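Side-chain contacts in PilO protein (Pseudomonas aeruginosa, PDB 5UVR), which forms, with PilN, the foundation of the inner-membrane complex essential for assembling functional type IV pili, used in twitching motility and surface adhesion: residues Glu6-Arg10 with Thr11-Ser15; Glu27-Gln31 with Phe32-Leu36. All blocks are in the same frame, centred on the assembly; numbering follows the deposited sequence.

Contact 1 (Glu6-Arg10 with Thr11-Ser15)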
loop_
_atom_site.group_PDB
_atom_site.type_symbol
_atom_site.label_atom_id
_atom_site.label_comp_id
_atom_site.label_asym_id
_atom_site.label_seq_id
_atom_site.Cartn_x
_atom_site.Cartn_y
_atom_site.Cartn_z
ATOM N N GLU A 6 3.678 -4.289 8.746
ATOM C CA GLU A 6 4.028 -3.903 10.111
ATOM C C GLU A 6 4.348 -2.419 10.213
ATOM O O GLU A 6 4.012 -1.780 11.213
ATOM C CB GLU A 6 5.225 -4.715 10.610
ATOM C CG GLU A 6 4.897 -6.131 11.026
ATOM C CD GLU A 6 4.410 -6.972 9.872
ATOM O OE1 GLU A 6 4.922 -6.783 8.743
ATOM O OE2 GLU A 6 3.505 -7.811 10.088
ATOM N N ASP A 7 5.035 -1.859 9.212
ATOM C CA ASP A 7 5.369 -0.435 9.257
ATOM C C ASP A 7 4.111 0.408 9.379
ATOM O O ASP A 7 4.065 1.357 10.170
ATOM C CB ASP A 7 6.153 -0.018 8.012
ATOM C CG ASP A 7 7.622 -0.363 8.095
ATOM O OD1 ASP A 7 8.122 -0.655 9.205
ATOM O OD2 ASP A 7 8.288 -0.332 7.040
ATOM N N ILE A 8 3.084 0.069 8.597
ATOM C CA ILE A 8 1.802 0.766 8.664
ATOM C C ILE A 8 1.212 0.665 10.069
ATOM O O ILE A 8 0.721 1.652 10.633
ATOM C CB ILE A 8 0.838 0.191 7.608
ATOM C CG1 ILE A 8 1.388 0.408 6.201
ATOM C CG2 ILE A 8 -0.571 0.781 7.753
ATOM C CD1 ILE A 8 0.661 -0.393 5.138
ATOM N N THR A 9 1.260 -0.532 10.659
ATOM C CA THR A 9 0.598 -0.736 11.942
ATOM C C THR A 9 1.453 -0.252 13.111
ATOM O O THR A 9 0.920 0.281 14.089
ATOM C CB THR A 9 0.227 -2.210 12.121
ATOM O OG1 THR A 9 1.414 -3.007 12.171
ATOM C CG2 THR A 9 -0.658 -2.684 10.966
ATOM N N ARG A 10 2.775 -0.424 13.035
ATOM C CA ARG A 10 3.636 0.044 14.119
ATOM C C ARG A 10 3.608 1.562 14.230
ATOM O O ARG A 10 3.494 2.108 15.334
ATOM C CB ARG A 10 5.073 -0.442 13.917
ATOM C CG ARG A 10 6.081 0.233 14.847
ATOM C CD ARG A 10 7.496 -0.288 14.626
ATOM N NE ARG A 10 7.887 -0.243 13.218
ATOM C CZ ARG A 10 8.485 0.792 12.632
ATOM N NH1 ARG A 10 8.768 1.886 13.330
ATOM N NH2 ARG A 10 8.798 0.731 11.344
ATOM N N THR A 11 3.707 2.261 13.102
ATOM C CA THR A 11 3.743 3.718 13.097
ATOM C C THR A 11 2.355 4.347 13.099
ATOM O O THR A 11 2.250 5.578 13.163
ATOM C CB THR A 11 4.548 4.221 11.892
ATOM O OG1 THR A 11 3.858 3.897 10.683
ATOM C CG2 THR A 11 5.924 3.566 11.863
ATOM N N GLY A 12 1.297 3.542 13.032
ATOM C CA GLY A 12 -0.055 4.049 13.180
ATOM C C GLY A 12 -0.655 4.667 11.938
ATOM O O GLY A 12 -1.410 5.641 12.042
ATOM N N LEU A 13 -0.353 4.124 10.762
ATOM C CA LEU A 13 -0.807 4.719 9.514
ATOM C C LEU A 13 -2.251 4.348 9.228
ATOM O O LEU A 13 -2.740 3.290 9.633
ATOM C CB LEU A 13 0.079 4.269 8.354
ATOM C CG LEU A 13 1.447 4.937 8.339
ATOM C CD1 LEU A 13 2.347 4.292 7.319
ATOM C CD2 LEU A 13 1.276 6.417 8.056
ATOM N N GLY A 14 -2.940 5.241 8.527
ATOM C CA GLY A 14 -4.294 4.967 8.101
ATOM C C GLY A 14 -5.388 5.464 9.017
ATOM O O GLY A 14 -6.492 4.911 8.988
ATOM N N SER A 15 -5.128 6.499 9.818
ATOM C CA SER A 15 -6.153 7.030 10.710
ATOM C C SER A 15 -7.332 7.567 9.909
ATOM O O SER A 15 -7.160 8.179 8.850
ATOM C CB SER A 15 -5.568 8.134 11.592
ATOM O OG SER A 15 -4.322 7.729 12.138
#

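Contact 2 (Glu27-Gln31 with Phe32-Leu36)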
loop_
_atom_site.group_PDB
_atom_site.type_symbol
_atom_site.label_atom_id
_atom_site.label_comp_id
_atom_site.label_asym_id
_atom_site.label_seq_id
_atom_site.Cartn_x
_atom_site.Cartn_y
_atom_site.Cartn_z
ATOM N N GLU A 27 6.109 -13.230 -3.395
ATOM C CA GLU A 27 7.276 -12.508 -3.892
ATOM C C GLU A 27 7.504 -12.817 -5.364
ATOM O O GLU A 27 7.215 -13.917 -5.842
ATOM C CB GLU A 27 8.516 -12.882 -3.089
ATOM C CG GLU A 27 8.537 -12.392 -1.659
ATOM C CD GLU A 27 9.817 -12.784 -0.950
ATOM O OE1 GLU A 27 10.381 -13.839 -1.298
ATOM O OE2 GLU A 27 10.269 -12.035 -0.060
ATOM N N VAL A 28 8.041 -11.836 -6.089
ATOM C CA VAL A 28 8.343 -11.978 -7.509
ATOM C C VAL A 28 9.838 -11.758 -7.679
ATOM O O VAL A 28 10.345 -10.672 -7.376
ATOM C CB VAL A 28 7.545 -10.987 -8.370
ATOM C CG1 VAL A 28 7.840 -11.201 -9.839
ATOM C CG2 VAL A 28 6.042 -11.105 -8.092
ATOM N N ALA A 29 10.547 -12.788 -8.141
ATOM C CA ALA A 29 11.988 -12.681 -8.342
ATOM C C ALA A 29 12.271 -11.952 -9.644
ATOM O O ALA A 29 11.717 -12.297 -10.694
ATOM C CB ALA A 29 12.645 -14.064 -8.367
ATOM N N GLN A 30 13.118 -10.932 -9.573
ATOM C CA GLN A 30 13.689 -10.329 -10.766
ATOM C C GLN A 30 15.205 -10.484 -10.690
ATOM O O GLN A 30 15.755 -10.891 -9.661
ATOM C CB GLN A 30 13.288 -8.854 -10.897
ATOM C CG GLN A 30 11.788 -8.578 -10.810
ATOM C CD GLN A 30 11.060 -8.854 -12.111
ATOM O OE1 GLN A 30 11.666 -9.247 -13.106
ATOM N NE2 GLN A 30 9.746 -8.640 -12.110
ATOM N N GLN A 31 15.895 -10.168 -11.787
ATOM C CA GLN A 31 17.322 -10.477 -11.811
ATOM C C GLN A 31 18.110 -9.645 -10.804
ATOM O O GLN A 31 19.120 -10.121 -10.280
ATOM C CB GLN A 31 17.893 -10.323 -13.224
ATOM C CG GLN A 31 18.099 -8.916 -13.719
ATOM C CD GLN A 31 18.868 -8.892 -15.032
ATOM O OE1 GLN A 31 19.954 -9.455 -15.119
ATOM N NE2 GLN A 31 18.315 -8.240 -16.045
ATOM N N PHE A 32 17.658 -8.431 -10.474
ATOM C CA PHE A 32 18.400 -7.606 -9.527
ATOM C C PHE A 32 17.759 -7.512 -8.152
ATOM O O PHE A 32 18.427 -7.083 -7.208
ATOM C CB PHE A 32 18.569 -6.178 -10.070
ATOM C CG PHE A 32 19.168 -6.111 -11.440
ATOM C CD1 PHE A 32 20.429 -6.623 -11.689
ATOM C CD2 PHE A 32 18.480 -5.514 -12.473
ATOM C CE1 PHE A 32 20.990 -6.543 -12.948
ATOM C CE2 PHE A 32 19.035 -5.433 -13.742
ATOM C CZ PHE A 32 20.296 -5.955 -13.977
ATOM N N TYR A 33 16.497 -7.901 -8.006
ATOM C CA TYR A 33 15.851 -7.769 -6.707
ATOM C C TYR A 33 14.636 -8.677 -6.669
ATOM O O TYR A 33 14.145 -9.130 -7.705
ATOM C CB TYR A 33 15.440 -6.313 -6.419
ATOM C CG TYR A 33 14.827 -5.612 -7.609
ATOM C CD1 TYR A 33 13.509 -5.841 -7.962
ATOM C CD2 TYR A 33 15.580 -4.747 -8.400
ATOM C CE1 TYR A 33 12.950 -5.228 -9.055
ATOM C CE2 TYR A 33 15.022 -4.125 -9.497
ATOM C CZ TYR A 33 13.699 -4.369 -9.813
ATOM O OH TYR A 33 13.115 -3.761 -10.897
ATOM N N ILE A 34 14.145 -8.901 -5.455
ATOM C CA ILE A 34 12.900 -9.614 -5.194
ATOM C C ILE A 34 11.859 -8.586 -4.758
ATOM O O ILE A 34 12.112 -7.804 -3.835
ATOM C CB ILE A 34 13.093 -10.681 -4.105
ATOM C CG1 ILE A 34 14.359 -11.507 -4.372
ATOM C CG2 ILE A 34 11.839 -11.556 -3.981
ATOM C CD1 ILE A 34 14.337 -12.228 -5.674
ATOM N N GLU A 35 10.697 -8.599 -5.407
ATOM C CA GLU A 35 9.594 -7.702 -5.057
ATOM C C GLU A 35 8.668 -8.382 -4.051
ATOM O O GLU A 35 8.353 -9.563 -4.192
ATOM C CB GLU A 35 8.764 -7.325 -6.288
ATOM C CG GLU A 35 9.557 -6.868 -7.495
ATOM C CD GLU A 35 8.662 -6.596 -8.691
ATOM O OE1 GLU A 35 7.432 -6.811 -8.580
ATOM O OE2 GLU A 35 9.183 -6.164 -9.745
ATOM N N LEU A 36 8.203 -7.617 -3.064
ATOM C CA LEU A 36 7.239 -8.085 -2.062
ATOM C C LEU A 36 5.997 -7.211 -2.188
ATOM O O LEU A 36 5.940 -6.122 -1.598
ATOM C CB LEU A 36 7.835 -8.012 -0.658
ATOM C CG LEU A 36 9.127 -8.778 -0.267
ATOM C CD1 LEU A 36 10.422 -8.489 -1.109
ATOM C CD2 LEU A 36 9.417 -8.530 1.211
HETATM O O HOH W 1 7.243 -7.230 -11.370
#

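Contact 1 (Glu6-Arg10 with Thr11-Ser15)
The backbone oxygen Asp-7 O is gripped twice by Thr-11: its amide N lies 3.1 Å from that oxygen, with an N-H...O angle of 161°, and its hydroxyl OG1 donates to the same atom over 2.6 Å. The two donors arrive from opposite faces of the carbonyl plane. A first torsion of 67° sets OG1 between the threonine's own N and carbonyl carbon, which turns the hydroxyl back onto the helix. After helix 4-10, Gly-12 is the first residue to leave helical angles, with positive phi. Leu-13 N donates to Ile-8 O across 2.7 Å, in the carbonyl plane, and Gly-12 N makes a weak 3.4 Å bond to Thr-9 O. Leu-13 CB meets Ile-8 CG2 at 3.6 Å, the side chains crossing at about a right angle, and both residues touch Phe-52 of helix 46-57. The 6→1 and weak 5→2 bonds, the glycine's positive phi and this apolar contact together define a Schellman motif. Thr-11 CG2 sits over one face of the Arg-10 guanidinium, offset toward its rim and 3.6 Å from Arg-10 NH1. At the edge of that same group, Arg-10 NH2 makes a 2.6 Å salt bridge to Asp-7 OD1, meeting it from above the carboxylate plane, while Asp-7 OD2 pairs with Arg-61.

Contact 2 (Glu27-Gln31 with Phe32-Leu36)
Backbone bonds set the register between Glu-27-Gln-31 and Phe-32-Leu-36. Val-28 and Glu-35 form an antiparallel hydrogen-bonded pair, with Val-28 N to Glu-35 O at 3.0 Å and Glu-35 N to Val-28 O at 2.9 Å. Nearer the turn, Gln-30 N donates to Tyr-33 O over 2.8 Å.

Apolar contact joins Ala-29 and Ile-34, a non-hydrogen-bonded pair sharing one face of the sheet: Ile-34 CD1 reaches back to Ala-29 CB at 3.7 Å. Separately, the aliphatic CB of Glu-27 meets Ile-34 CG2. The extended Glu-27 chain runs alongside Leu-36, pointing the same way, while its OE1 forms a salt bridge with Arg-91.

Among the polar contacts, Glu-35 lies on the face it shares with Val-28, where Gln-30 NE2 meets it. Gln-30, bent at its second torsion, brings NE2 to Glu-35 OE2 in a weak 3.5 Å bond, its amide turned obliquely to the carboxylate; a water joins the two atoms through further weak bonds. Glu-35 OE1 is hydrogen-bonded to NZ of the modified residue dimethyl-lysine at position 88. Glu-35 OE2 also lies at the edge of the Tyr-33 ring, in its plane.

Stacking occurs at the turn. Gln-31 CG stands 3.5 Å from the Phe-32 ring centroid, 6° off the normal, a CH-pi contact; beyond it the amide lies nearly parallel to the ring (5° between planes), Gln-31 CD being 3.4 Å from Phe-32 CZ.

With segment directions 172° apart, the chain reverses through Gln-30-Phe-32 between strands 28-29 and 33-44, a tight antiparallel beta hairpin.

Overall arrangement
From the N terminus, helix 4-10 comes first, and contact 1 closes the turn at its C-terminal end, leading into the loop toward strand 18-24. After that strand, contact 2 closes the hairpin of strands 28-29 and 33-44. The two are in series, neither nesting nor crossing: their centres are 24 Å apart and their nearest atoms about 9 Å, without touching. Contact 1 ties the end of helix 4-10 and the following loop to helix 46-57. Contact 2 belongs to the antiparallel sheet, where Ile-34 and Leu-36 make backbone bonds to Arg-91 and Thr-89, joining the hairpin to the C-terminal region. Both fall within the PilO core, a modified ferredoxin fold.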